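Long-range contacts in cobalamin biosynthesis protein (cbiD) (Archaeoglobus fulgidus, PDB 1SR8), which probably catalyses the S-adenosylmethionine-dependent methylation of C-1 of cobalt-precorrin-5B to cobalt-precorrin-6A in the anaerobic route to adenosylcobalamin: residues Y37-I42 against S93-F98; V53-S58 against G85-R90; K67-A72 against L140-K145; R210-T215 against E248-G253. All blocks are in the same frame, centred on the assembly; numbering follows the deposited sequence.

In the fold
The four contacts trace a chain built around separate sheets. Contacts 2 and 3 each join a helix to the six-stranded mixed sheet: their centres lie 14 Å apart, and they touch where V53 packs on V68 and N142 and I56 meets F143. Contact 1 is centred about 10 Å from the chain's centre and 24 Å from the centre of contact 2, although strand 36-42 leads into helix 44-57. Contact 4 joins two strands of the parallel sheet; its centre is 23 Å from that of contact 1 and 41 Å from that of contact 2, on the other side of the chain's centre. No ligand marks the methyltransferase site, and none of these contacts can be assigned to it.

Contact 1: residues Y37-I42 against S93-F98; sequences YLRRGI and SGDHEF
D95 grips both polar backbone atoms of R39, one with its side chain and one with its main chain. OD2 of D95 accepts the N-H of R39 at 2.7 Å, nearly straight (165°), and is met on the anti side of the carboxylate, 21° out of its plane. In return D95 N donates to R39 O at 2.8 Å. An alanine here would keep its CB beside L38, but the backbone N-H of R39 would probably be left without its carboxylate mate, leaving the D95 N to R39 O bond as the one hydrogen bond between the segments.

The charged groups, by contrast, do not pair: R39 NE stays 5.1 Å from D95 OD2. It is the aliphatic part of R39 that lies near the carboxylate, because a chi1 of -61° sets CG beside the backbone N that D95 already holds.

Strand 36-42 is the middle strand of a three-stranded antiparallel sheet; L38 bonds through its backbone to I31 of strand 30-33, and R40 to L29 just before that strand. The segment 93-98 reaches the strand through a type II' turn from S93 to H96, in which G94 takes the positive phi. G94 CA approaches R39 O at 3.2 Å in a CA-H...O contact, and a CB on G94 would collide with that oxygen. The backbones also close in at G41, whose CA lies 3.6 Å from S93 C; a CB there would clash with S93 CA.

Apolar contact is slight: L38 CD2 rests 3.8 Å from D95 CB, and L38 also packs on K196 and L197 of helix 195-204.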
loop_
_atom_site.group_PDB
_atom_site.type_symbol
_atom_site.label_atom_id
_atom_site.label_comp_id
_atom_site.label_asym_id
_atom_site.label_seq_id
_atom_site.Cartn_x
_atom_site.Cartn_y
_atom_site.Cartn_z
ATOM N N TYR A 37 1.069 18.031 -6.446
ATOM C CA TYR A 37 0.861 16.858 -5.596
ATOM C C TYR A 37 0.872 15.563 -6.409
ATOM O O TYR A 37 0.598 15.568 -7.608
ATOM C CB TYR A 37 -0.500 16.946 -4.885
ATOM C CG TYR A 37 -0.646 18.079 -3.888
ATOM C CD1 TYR A 37 -0.180 17.948 -2.576
ATOM C CD2 TYR A 37 -1.243 19.290 -4.258
ATOM C CE1 TYR A 37 -0.301 19.002 -1.649
ATOM C CE2 TYR A 37 -1.370 20.354 -3.339
ATOM C CZ TYR A 37 -0.896 20.202 -2.039
ATOM O OH TYR A 37 -1.005 21.244 -1.140
ATOM N N LEU A 38 1.218 14.460 -5.750
ATOM C CA LEU A 38 1.176 13.140 -6.373
ATOM C C LEU A 38 0.100 12.443 -5.545
ATOM O O LEU A 38 0.049 12.604 -4.322
ATOM C CB LEU A 38 2.507 12.392 -6.248
ATOM C CG LEU A 38 3.532 12.595 -7.367
ATOM C CD1 LEU A 38 4.827 11.869 -7.029
ATOM C CD2 LEU A 38 2.971 12.072 -8.670
ATOM N N ARG A 39 -0.774 11.698 -6.209
ATOM C CA ARG A 39 -1.866 11.008 -5.529
ATOM C C ARG A 39 -1.544 9.547 -5.180
ATOM O O ARG A 39 -1.123 8.771 -6.035
ATOM C CB ARG A 39 -3.138 11.070 -6.403
ATOM C CG ARG A 39 -3.647 12.490 -6.705
ATOM C CD ARG A 39 -4.414 12.572 -8.038
ATOM N NE ARG A 39 -5.876 12.576 -7.895
ATOM C CZ ARG A 39 -6.618 13.631 -7.537
ATOM N NH1 ARG A 39 -6.049 14.806 -7.276
ATOM N NH2 ARG A 39 -7.942 13.517 -7.446
ATOM N N ARG A 40 -1.722 9.191 -3.911
ATOM C CA ARG A 40 -1.515 7.814 -3.477
ATOM C C ARG A 40 -2.824 7.075 -3.760
ATOM O O ARG A 40 -3.887 7.696 -3.852
ATOM C CB ARG A 40 -1.245 7.738 -1.970
ATOM C CG ARG A 40 0.129 8.193 -1.538
ATOM C CD ARG A 40 0.663 7.250 -0.476
ATOM N NE ARG A 40 2.002 7.606 -0.024
ATOM C CZ ARG A 40 2.265 8.574 0.849
ATOM N NH1 ARG A 40 1.274 9.286 1.366
ATOM N NH2 ARG A 40 3.518 8.824 1.211
ATOM N N GLY A 41 -2.753 5.756 -3.888
ATOM C CA GLY A 41 -3.959 4.981 -4.123
ATOM C C GLY A 41 -4.281 4.182 -2.879
ATOM O O GLY A 41 -3.672 4.394 -1.829
ATOM N N ILE A 42 -5.256 3.283 -2.980
ATOM C CA ILE A 42 -5.621 2.422 -1.860
ATOM C C ILE A 42 -5.334 0.999 -2.308
ATOM O O ILE A 42 -5.529 0.656 -3.477
ATOM C CB ILE A 42 -7.118 2.535 -1.473
ATOM C CG1 ILE A 42 -8.003 2.317 -2.707
ATOM C CG2 ILE A 42 -7.375 3.879 -0.799
ATOM C CD1 ILE A 42 -9.484 2.156 -2.392
ATOM N N SER A 93 -5.344 3.441 -7.956
ATOM C CA SER A 93 -3.909 3.446 -7.687
ATOM C C SER A 93 -3.234 4.824 -7.690
ATOM O O SER A 93 -2.012 4.911 -7.695
ATOM C CB SER A 93 -3.209 2.525 -8.690
ATOM O OG SER A 93 -3.785 1.223 -8.667
ATOM N N GLY A 94 -4.017 5.896 -7.669
ATOM C CA GLY A 94 -3.427 7.221 -7.673
ATOM C C GLY A 94 -2.557 7.437 -8.898
ATOM O O GLY A 94 -2.916 7.014 -9.996
ATOM N N ASP A 95 -1.404 8.075 -8.728
ATOM C CA ASP A 95 -0.531 8.333 -9.865
ATOM C C ASP A 95 0.496 7.251 -10.177
ATOM O O ASP A 95 1.513 7.512 -10.820
ATOM C CB ASP A 95 0.161 9.684 -9.693
ATOM C CG ASP A 95 -0.802 10.840 -9.851
ATOM O OD1 ASP A 95 -1.455 10.914 -10.913
ATOM O OD2 ASP A 95 -0.916 11.672 -8.927
ATOM N N HIS A 96 0.232 6.033 -9.729
ATOM C CA HIS A 96 1.137 4.928 -10.009
ATOM C C HIS A 96 1.175 4.784 -11.532
ATOM O O HIS A 96 0.140 4.563 -12.154
ATOM C CB HIS A 96 0.595 3.655 -9.367
ATOM C CG HIS A 96 1.552 2.508 -9.390
ATOM N ND1 HIS A 96 2.003 1.940 -10.560
ATOM C CD2 HIS A 96 2.136 1.817 -8.384
ATOM C CE1 HIS A 96 2.826 0.946 -10.274
ATOM N NE2 HIS A 96 2.924 0.851 -8.960
ATOM N N GLU A 97 2.353 4.913 -12.135
ATOM C CA GLU A 97 2.467 4.819 -13.588
ATOM C C GLU A 97 1.753 3.605 -14.163
ATOM O O GLU A 97 1.365 3.615 -15.327
ATOM C CB GLU A 97 3.929 4.805 -14.022
ATOM C CG GLU A 97 4.645 3.511 -13.737
ATOM C CD GLU A 97 6.114 3.595 -14.079
ATOM O OE1 GLU A 97 6.437 3.953 -15.235
ATOM O OE2 GLU A 97 6.943 3.303 -13.186
ATOM N N PHE A 98 1.602 2.552 -13.368
ATOM C CA PHE A 98 0.886 1.358 -13.818
ATOM C C PHE A 98 0.746 0.223 -12.806
ATOM O O PHE A 98 1.679 -0.537 -12.564
ATOM C CB PHE A 98 1.485 0.771 -15.085
ATOM C CG PHE A 98 0.744 -0.442 -15.565
ATOM C CD1 PHE A 98 -0.595 -0.341 -15.949
ATOM C CD2 PHE A 98 1.346 -1.700 -15.551
ATOM C CE1 PHE A 98 -1.326 -1.476 -16.305
ATOM C CE2 PHE A 98 0.628 -2.844 -15.903
ATOM C CZ PHE A 98 -0.712 -2.732 -16.280
#

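Contact 2: residues V53-S58 against G85-R90; sequences VAAIAS and GFARVR
S58 and G85 meet through a single hydroxyl that works in both directions. OG of S58 accepts the N-H of G85 at 2.9 Å, with an angle of 144°, and itself donates to A55 O one turn back in the helix, at 2.8 Å, from above the plane of that carbonyl. G85 adds a second approach to the same oxygen, its CA lying 3.2 Å from A55 O in a CA-H...O contact. Beside this polar corner three methyl groups meet: A87 CB sits 3.8 Å from A54 CB and 4.1 Å from A55 CB.

A chi1 of 73° holds OG between the backbone N and the carbonyl carbon of S58, where it can reach both partners. The helix segment 53-57 runs roughly antiparallel to strand 86-90, at 148°, and alanines on both sides allow the axes to come within 6.5 Å. G85 stands in the turn after strand 76-83 with a positive phi, at angles where a side chain would press on the preceding carbonyl. Further out, A54 also packs on V66 and V80, so this face of helix 44-57 also touches strands 63-68 and 76-83, while G85 and A87 bond to V110 and A108 of strand 105-111.

An alanine at S58 would probably leave the N-H of G85 without this acceptor inside a buried interface. One buried hydroxyl, donor to A55 O and acceptor from G85 N, thus joins the hairpin turn to the helix and satisfies the G85 N-H.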
loop_
_atom_site.group_PDB
_atom_site.type_symbol
_atom_site.label_atom_id
_atom_site.label_comp_id
_atom_site.label_asym_id
_atom_site.label_seq_id
_atom_site.Cartn_x
_atom_site.Cartn_y
_atom_site.Cartn_z
ATOM N N VAL A 53 -17.121 -2.828 5.087
ATOM C CA VAL A 53 -17.727 -1.813 5.936
ATOM C C VAL A 53 -18.989 -1.219 5.303
ATOM O O VAL A 53 -19.988 -1.005 5.988
ATOM C CB VAL A 53 -16.726 -0.687 6.236
ATOM C CG1 VAL A 53 -17.408 0.435 6.975
ATOM C CG2 VAL A 53 -15.573 -1.234 7.064
ATOM N N ALA A 54 -18.947 -0.962 3.996
ATOM C CA ALA A 54 -20.098 -0.391 3.297
ATOM C C ALA A 54 -21.285 -1.358 3.253
ATOM O O ALA A 54 -22.436 -0.948 3.362
ATOM C CB ALA A 54 -19.701 0.019 1.885
ATOM N N ALA A 55 -21.010 -2.643 3.088
ATOM C CA ALA A 55 -22.078 -3.626 3.045
ATOM C C ALA A 55 -22.853 -3.661 4.368
ATOM O O ALA A 55 -24.087 -3.715 4.368
ATOM C CB ALA A 55 -21.503 -5.003 2.724
ATOM N N ILE A 56 -22.131 -3.628 5.490
ATOM C CA ILE A 56 -22.750 -3.653 6.823
ATOM C C ILE A 56 -23.514 -2.361 7.108
ATOM O O ILE A 56 -24.644 -2.383 7.581
ATOM C CB ILE A 56 -21.685 -3.840 7.946
ATOM C CG1 ILE A 56 -21.075 -5.244 7.870
ATOM C CG2 ILE A 56 -22.316 -3.602 9.317
ATOM C CD1 ILE A 56 -19.994 -5.494 8.896
ATOM N N ALA A 57 -22.878 -1.236 6.827
ATOM C CA ALA A 57 -23.481 0.062 7.038
ATOM C C ALA A 57 -24.734 0.266 6.178
ATOM O O ALA A 57 -25.710 0.863 6.633
ATOM C CB ALA A 57 -22.463 1.139 6.728
ATOM N N SER A 58 -24.708 -0.231 4.943
ATOM C CA SER A 58 -25.835 -0.065 4.020
ATOM C C SER A 58 -27.109 -0.768 4.463
ATOM O O SER A 58 -28.183 -0.532 3.911
ATOM C CB SER A 58 -25.457 -0.544 2.617
ATOM O OG SER A 58 -25.376 -1.951 2.569
ATOM N N GLY A 85 -26.974 -4.331 2.354
ATOM C CA GLY A 85 -26.078 -5.454 2.548
ATOM C C GLY A 85 -25.168 -5.810 1.390
ATOM O O GLY A 85 -24.420 -6.785 1.472
ATOM N N PHE A 86 -25.222 -5.042 0.307
ATOM C CA PHE A 86 -24.366 -5.313 -0.838
ATOM C C PHE A 86 -23.534 -4.078 -1.134
ATOM O O PHE A 86 -24.037 -2.957 -1.058
ATOM C CB PHE A 86 -25.205 -5.658 -2.061
ATOM C CG PHE A 86 -24.390 -5.955 -3.289
ATOM C CD1 PHE A 86 -23.745 -7.177 -3.433
ATOM C CD2 PHE A 86 -24.249 -5.001 -4.292
ATOM C CE1 PHE A 86 -22.970 -7.443 -4.557
ATOM C CE2 PHE A 86 -23.477 -5.256 -5.419
ATOM C CZ PHE A 86 -22.837 -6.476 -5.554
ATOM N N ALA A 87 -22.262 -4.274 -1.462
ATOM C CA ALA A 87 -21.381 -3.147 -1.775
ATOM C C ALA A 87 -20.447 -3.457 -2.932
ATOM O O ALA A 87 -20.039 -4.592 -3.141
ATOM C CB ALA A 87 -20.570 -2.740 -0.550
ATOM N N ARG A 88 -20.115 -2.418 -3.681
ATOM C CA ARG A 88 -19.245 -2.521 -4.838
ATOM C C ARG A 88 -18.248 -1.374 -4.690
ATOM O O ARG A 88 -18.652 -0.213 -4.579
ATOM C CB ARG A 88 -20.091 -2.340 -6.097
ATOM C CG ARG A 88 -19.381 -2.611 -7.389
ATOM C CD ARG A 88 -20.276 -2.296 -8.586
ATOM N NE ARG A 88 -19.625 -2.655 -9.845
ATOM C CZ ARG A 88 -19.474 -3.904 -10.287
ATOM N NH1 ARG A 88 -19.941 -4.924 -9.573
ATOM N NH2 ARG A 88 -18.834 -4.132 -11.434
ATOM N N VAL A 89 -16.956 -1.689 -4.664
ATOM C CA VAL A 89 -15.931 -0.653 -4.508
ATOM C C VAL A 89 -14.803 -0.872 -5.494
ATOM O O VAL A 89 -14.310 -1.981 -5.645
ATOM C CB VAL A 89 -15.337 -0.653 -3.085
ATOM C CG1 VAL A 89 -14.410 0.539 -2.913
ATOM C CG2 VAL A 89 -16.446 -0.613 -2.051
ATOM N N ARG A 90 -14.386 0.192 -6.163
ATOM C CA ARG A 90 -13.322 0.089 -7.147
ATOM C C ARG A 90 -12.013 0.586 -6.543
ATOM O O ARG A 90 -11.969 1.630 -5.891
ATOM C CB ARG A 90 -13.682 0.929 -8.386
ATOM C CG ARG A 90 -12.844 0.660 -9.642
ATOM C CD ARG A 90 -13.256 1.587 -10.807
ATOM N NE ARG A 90 -14.614 1.345 -11.297
ATOM C CZ ARG A 90 -14.966 0.313 -12.059
ATOM N NH1 ARG A 90 -14.066 -0.585 -12.431
ATOM N NH2 ARG A 90 -16.228 0.168 -12.448
#

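Contact 3: residues K67-A72 against L140-K145; sequences KVSTPA and LENFIK
N142 OD1 gathers three donors. S69 N donates from 2.9 Å, in the plane of the amide carbonyl and on a lone pair. S69 OG adds a weak bond at 3.3 Å, since a chi1 of 56° folds the hydroxyl oxygen between the backbone N and the carbonyl carbon of its own residue. Water 1 donates to the same oxygen at 3.0 Å, and reaches K67 O only weakly.

The other arm of the amide completes the grip. N142 ND2 donates to S69 O at 3.3 Å along a practically straight line (179°), within the plane of its own amide group, though tilted 30° from that of the carbonyl. One side chain therefore binds both the N-H and the C=O of a single residue, much as a neighbouring strand would. S69 stands just beyond strand 63-68, an outermost strand of the six-stranded mixed sheet, so helix 133-149 is pinned to the backbone where this strand gives way to loop. One turn earlier in the helix, Q138 NE2 also donates to S69 O, and Q138 O takes a weak bond from N142 ND2.

Beneath the polar grip, V68 crosses N142 at about a right angle, its CB 3.4 Å from N142 OD1, and V53 of helix 44-57 packs against V68 and against CB of N142.

Toward the loop the link is made by solvent. Water 2 donates to T70 O at 2.7 Å and, weakly, to E141 OE2, at the end of a chain that stretches out from the helix.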
loop_
_atom_site.group_PDB
_atom_site.type_symbol
_atom_site.label_atom_id
_atom_site.label_comp_id
_atom_site.label_asym_id
_atom_site.label_seq_id
_atom_site.Cartn_x
_atom_site.Cartn_y
_atom_site.Cartn_z
ATOM N N LYS A 67 -15.507 5.161 6.075
ATOM C CA LYS A 67 -14.182 5.464 6.560
ATOM C C LYS A 67 -13.600 4.150 7.059
ATOM O O LYS A 67 -14.253 3.419 7.801
ATOM C CB LYS A 67 -14.265 6.485 7.691
ATOM C CG LYS A 67 -12.917 6.937 8.231
ATOM C CD LYS A 67 -13.061 8.166 9.125
ATOM C CE LYS A 67 -13.530 9.390 8.316
ATOM N NZ LYS A 67 -14.884 9.227 7.671
ATOM N N VAL A 68 -12.388 3.829 6.626
ATOM C CA VAL A 68 -11.755 2.599 7.073
ATOM C C VAL A 68 -10.383 2.876 7.676
ATOM O O VAL A 68 -9.687 3.815 7.270
ATOM C CB VAL A 68 -11.601 1.587 5.916
ATOM C CG1 VAL A 68 -12.960 1.081 5.485
ATOM C CG2 VAL A 68 -10.899 2.238 4.751
ATOM N N SER A 69 -10.010 2.073 8.668
ATOM C CA SER A 69 -8.710 2.225 9.295
ATOM C C SER A 69 -7.718 1.502 8.387
ATOM O O SER A 69 -8.110 0.653 7.584
ATOM C CB SER A 69 -8.720 1.613 10.698
ATOM O OG SER A 69 -9.123 0.253 10.678
ATOM N N THR A 70 -6.440 1.860 8.490
ATOM C CA THR A 70 -5.396 1.247 7.670
ATOM C C THR A 70 -4.269 0.818 8.586
ATOM O O THR A 70 -4.170 1.296 9.717
ATOM C CB THR A 70 -4.800 2.240 6.647
ATOM O OG1 THR A 70 -4.216 3.342 7.347
ATOM C CG2 THR A 70 -5.871 2.767 5.702
ATOM N N PRO A 71 -3.403 -0.096 8.112
ATOM C CA PRO A 71 -2.280 -0.567 8.925
ATOM C C PRO A 71 -1.369 0.592 9.350
ATOM O O PRO A 71 -0.806 0.573 10.443
ATOM C CB PRO A 71 -1.573 -1.555 7.990
ATOM C CG PRO A 71 -2.696 -2.098 7.168
ATOM C CD PRO A 71 -3.462 -0.841 6.839
ATOM N N ALA A 72 -1.236 1.595 8.478
ATOM C CA ALA A 72 -0.397 2.765 8.740
ATOM C C ALA A 72 -0.988 3.649 9.827
ATOM O O ALA A 72 -0.320 4.547 10.327
ATOM C CB ALA A 72 -0.201 3.573 7.459
ATOM N N LEU A 140 -10.343 -7.424 9.273
ATOM C CA LEU A 140 -10.976 -7.853 10.518
ATOM C C LEU A 140 -11.231 -6.686 11.431
ATOM O O LEU A 140 -12.260 -6.613 12.080
ATOM C CB LEU A 140 -10.101 -8.853 11.264
ATOM C CG LEU A 140 -10.220 -10.311 10.843
ATOM C CD1 LEU A 140 -9.225 -11.146 11.668
ATOM C CD2 LEU A 140 -11.667 -10.788 11.059
ATOM N N GLU A 141 -10.266 -5.784 11.494
ATOM C CA GLU A 141 -10.372 -4.606 12.335
ATOM C C GLU A 141 -11.596 -3.772 11.950
ATOM O O GLU A 141 -12.399 -3.378 12.797
ATOM C CB GLU A 141 -9.100 -3.767 12.195
ATOM C CG GLU A 141 -9.076 -2.606 13.146
ATOM C CD GLU A 141 -7.820 -1.782 13.048
ATOM O OE1 GLU A 141 -7.629 -0.925 13.934
ATOM O OE2 GLU A 141 -7.034 -1.970 12.093
ATOM N N ASN A 142 -11.734 -3.502 10.659
ATOM C CA ASN A 142 -12.852 -2.724 10.162
ATOM C C ASN A 142 -14.161 -3.468 10.340
ATOM O O ASN A 142 -15.205 -2.854 10.573
ATOM C CB ASN A 142 -12.625 -2.391 8.691
ATOM C CG ASN A 142 -11.605 -1.288 8.505
ATOM O OD1 ASN A 142 -11.869 -0.128 8.835
ATOM N ND2 ASN A 142 -10.429 -1.642 7.993
ATOM N N PHE A 143 -14.103 -4.792 10.221
ATOM C CA PHE A 143 -15.285 -5.640 10.388
ATOM C C PHE A 143 -15.801 -5.519 11.823
ATOM O O PHE A 143 -17.006 -5.373 12.055
ATOM C CB PHE A 143 -14.934 -7.106 10.081
ATOM C CG PHE A 143 -16.041 -8.081 10.420
ATOM C CD1 PHE A 143 -17.201 -8.138 9.652
ATOM C CD2 PHE A 143 -15.938 -8.908 11.536
ATOM C CE1 PHE A 143 -18.247 -9.003 9.992
ATOM C CE2 PHE A 143 -16.978 -9.775 11.883
ATOM C CZ PHE A 143 -18.131 -9.820 11.110
ATOM N N ILE A 144 -14.882 -5.583 12.783
ATOM C CA ILE A 144 -15.236 -5.470 14.196
ATOM C C ILE A 144 -15.854 -4.104 14.468
ATOM O O ILE A 144 -16.921 -4.018 15.072
ATOM C CB ILE A 144 -14.003 -5.616 15.116
ATOM C CG1 ILE A 144 -13.423 -7.027 15.022
ATOM C CG2 ILE A 144 -14.393 -5.307 16.550
ATOM C CD1 ILE A 144 -12.076 -7.160 15.715
ATOM N N LYS A 145 -15.179 -3.041 14.028
ATOM C CA LYS A 145 -15.689 -1.689 14.236
ATOM C C LYS A 145 -17.098 -1.542 13.640
ATOM O O LYS A 145 -18.023 -1.067 14.309
ATOM C CB LYS A 145 -14.764 -0.635 13.600
ATOM C CG LYS A 145 -15.254 0.819 13.834
ATOM C CD LYS A 145 -14.791 1.831 12.762
ATOM C CE LYS A 145 -13.379 2.409 13.011
ATOM N NZ LYS A 145 -12.949 3.409 11.963
HETATM O O HOH W 1 -14.557 0.700 9.959
HETATM O O HOH W 2 -4.547 0.337 12.256
#

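Contact 4: residues R210-T215 against E248-G253; sequences RIAITT and EKIIVG
I213 lies side by side with K249, its CD1 4.0 Å from K249 CB, and the aliphatic part of the same lysine also runs alongside I211, with CG 3.8 Å from I211 CG1. The lysine's amino group leads away from this apolar row to H245 O. On the other face I250 CG2 rests 3.6 Å from A212 CB; a chi1 of -159° turns CG1 anti to the backbone N and leaves CG2 as the branch facing the alanine. T214 and V252 follow on that face, pointing the same way, while T214 OG1 bonds F233 O.

The backbones run parallel in register from R210 beside E248 onward. I211 N donates to E248 O and I213 N to I250 O, each at 2.7 Å, and I250 and V252 return bonds to I211 O and I213 O. These are the two central strands of a four-stranded parallel sheet with the order 2-1-3-4, an order consistent with a flavodoxin-like fold. Helix 217-226 covers the face of A212, T214 and V252, whereas helix 239-242 lies against I213 and I251, and helix 255-262 against I251 and T215, giving three layers.

At the carboxyl end the pairing slackens: T215 N reaches V252 O only weakly, at 3.2 Å. T215 OG1 comes within 3.1 Å of G253 CA, and a side chain on that glycine would collide with T215 CG2.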
loop_
_atom_site.group_PDB
_atom_site.type_symbol
_atom_site.label_atom_id
_atom_site.label_comp_id
_atom_site.label_asym_id
_atom_site.label_seq_id
_atom_site.Cartn_x
_atom_site.Cartn_y
_atom_site.Cartn_z
ATOM N N ARG A 210 22.278 11.321 6.220
ATOM C CA ARG A 210 22.300 9.865 6.214
ATOM C C ARG A 210 20.921 9.341 5.836
ATOM O O ARG A 210 19.915 9.769 6.392
ATOM C CB ARG A 210 22.699 9.347 7.598
ATOM C CG ARG A 210 23.973 9.987 8.135
ATOM C CD ARG A 210 24.438 9.361 9.451
ATOM N NE ARG A 210 25.598 10.061 10.012
ATOM C CZ ARG A 210 25.531 11.207 10.693
ATOM N NH1 ARG A 210 24.356 11.787 10.911
ATOM N NH2 ARG A 210 26.639 11.784 11.150
ATOM N N ILE A 211 20.874 8.426 4.877
ATOM C CA ILE A 211 19.591 7.869 4.449
ATOM C C ILE A 211 19.640 6.371 4.155
ATOM O O ILE A 211 20.615 5.867 3.591
ATOM C CB ILE A 211 19.046 8.577 3.167
ATOM C CG1 ILE A 211 20.020 8.368 1.993
ATOM C CG2 ILE A 211 18.802 10.050 3.452
ATOM C CD1 ILE A 211 19.411 8.573 0.600
ATOM N N ALA A 212 18.581 5.666 4.540
ATOM C CA ALA A 212 18.492 4.240 4.263
ATOM C C ALA A 212 17.616 4.057 3.011
ATOM O O ALA A 212 16.451 4.456 2.994
ATOM C CB ALA A 212 17.881 3.508 5.452
ATOM N N ILE A 213 18.193 3.484 1.959
ATOM C CA ILE A 213 17.468 3.231 0.710
ATOM C C ILE A 213 16.885 1.814 0.807
ATOM O O ILE A 213 17.615 0.828 0.674
ATOM C CB ILE A 213 18.421 3.308 -0.511
ATOM C CG1 ILE A 213 19.207 4.622 -0.478
ATOM C CG2 ILE A 213 17.621 3.208 -1.811
ATOM C CD1 ILE A 213 20.358 4.681 -1.471
ATOM N N THR A 214 15.579 1.716 1.045
ATOM C CA THR A 214 14.936 0.415 1.197
ATOM C C THR A 214 14.036 0.019 0.027
ATOM O O THR A 214 13.574 0.872 -0.725
ATOM C CB THR A 214 14.142 0.362 2.519
ATOM O OG1 THR A 214 12.940 1.141 2.415
ATOM C CG2 THR A 214 15.002 0.926 3.642
ATOM N N THR A 215 13.805 -1.287 -0.119
ATOM C CA THR A 215 12.987 -1.831 -1.207
ATOM C C THR A 215 11.474 -1.846 -0.962
ATOM O O THR A 215 10.685 -1.839 -1.911
ATOM C CB THR A 215 13.430 -3.273 -1.567
ATOM O OG1 THR A 215 13.444 -4.080 -0.385
ATOM C CG2 THR A 215 14.805 -3.268 -2.184
ATOM N N GLU A 248 25.437 10.141 3.310
ATOM C CA GLU A 248 25.654 8.765 3.769
ATOM C C GLU A 248 24.455 7.873 3.408
ATOM O O GLU A 248 23.336 8.083 3.883
ATOM C CB GLU A 248 25.863 8.736 5.288
ATOM C CG GLU A 248 27.159 9.355 5.762
ATOM C CD GLU A 248 28.365 8.622 5.236
ATOM O OE1 GLU A 248 28.430 7.386 5.413
ATOM O OE2 GLU A 248 29.250 9.280 4.648
ATOM N N LYS A 249 24.709 6.865 2.586
ATOM C CA LYS A 249 23.662 5.960 2.135
ATOM C C LYS A 249 23.871 4.515 2.528
ATOM O O LYS A 249 24.990 4.011 2.556
ATOM C CB LYS A 249 23.551 6.025 0.615
ATOM C CG LYS A 249 23.157 7.375 0.095
ATOM C CD LYS A 249 23.756 7.612 -1.266
ATOM C CE LYS A 249 25.248 7.820 -1.158
ATOM N NZ LYS A 249 25.795 8.400 -2.409
ATOM N N ILE A 250 22.773 3.845 2.828
ATOM C CA ILE A 250 22.830 2.439 3.165
ATOM C C ILE A 250 21.660 1.801 2.413
ATOM O O ILE A 250 20.577 2.380 2.337
ATOM C CB ILE A 250 22.717 2.218 4.707
ATOM C CG1 ILE A 250 23.280 0.845 5.073
ATOM C CG2 ILE A 250 21.266 2.329 5.177
ATOM C CD1 ILE A 250 23.340 0.594 6.566
ATOM N N ILE A 251 21.895 0.639 1.811
ATOM C CA ILE A 251 20.843 -0.060 1.077
ATOM C C ILE A 251 20.328 -1.245 1.888
ATOM O O ILE A 251 21.102 -2.104 2.310
ATOM C CB ILE A 251 21.350 -0.579 -0.289
ATOM C CG1 ILE A 251 21.801 0.602 -1.153
ATOM C CG2 ILE A 251 20.247 -1.369 -0.986
ATOM C CD1 ILE A 251 22.410 0.202 -2.471
ATOM N N VAL A 252 19.020 -1.277 2.115
ATOM C CA VAL A 252 18.390 -2.363 2.860
ATOM C C VAL A 252 17.233 -2.908 2.022
ATOM O O VAL A 252 16.364 -2.150 1.584
ATOM C CB VAL A 252 17.838 -1.869 4.218
ATOM C CG1 VAL A 252 17.279 -3.046 5.013
ATOM C CG2 VAL A 252 18.935 -1.141 4.993
ATOM N N GLY A 253 17.228 -4.214 1.778
ATOM C CA GLY A 253 16.157 -4.789 0.991
ATOM C C GLY A 253 16.161 -6.303 0.968
ATOM O O GLY A 253 17.094 -6.943 1.450
#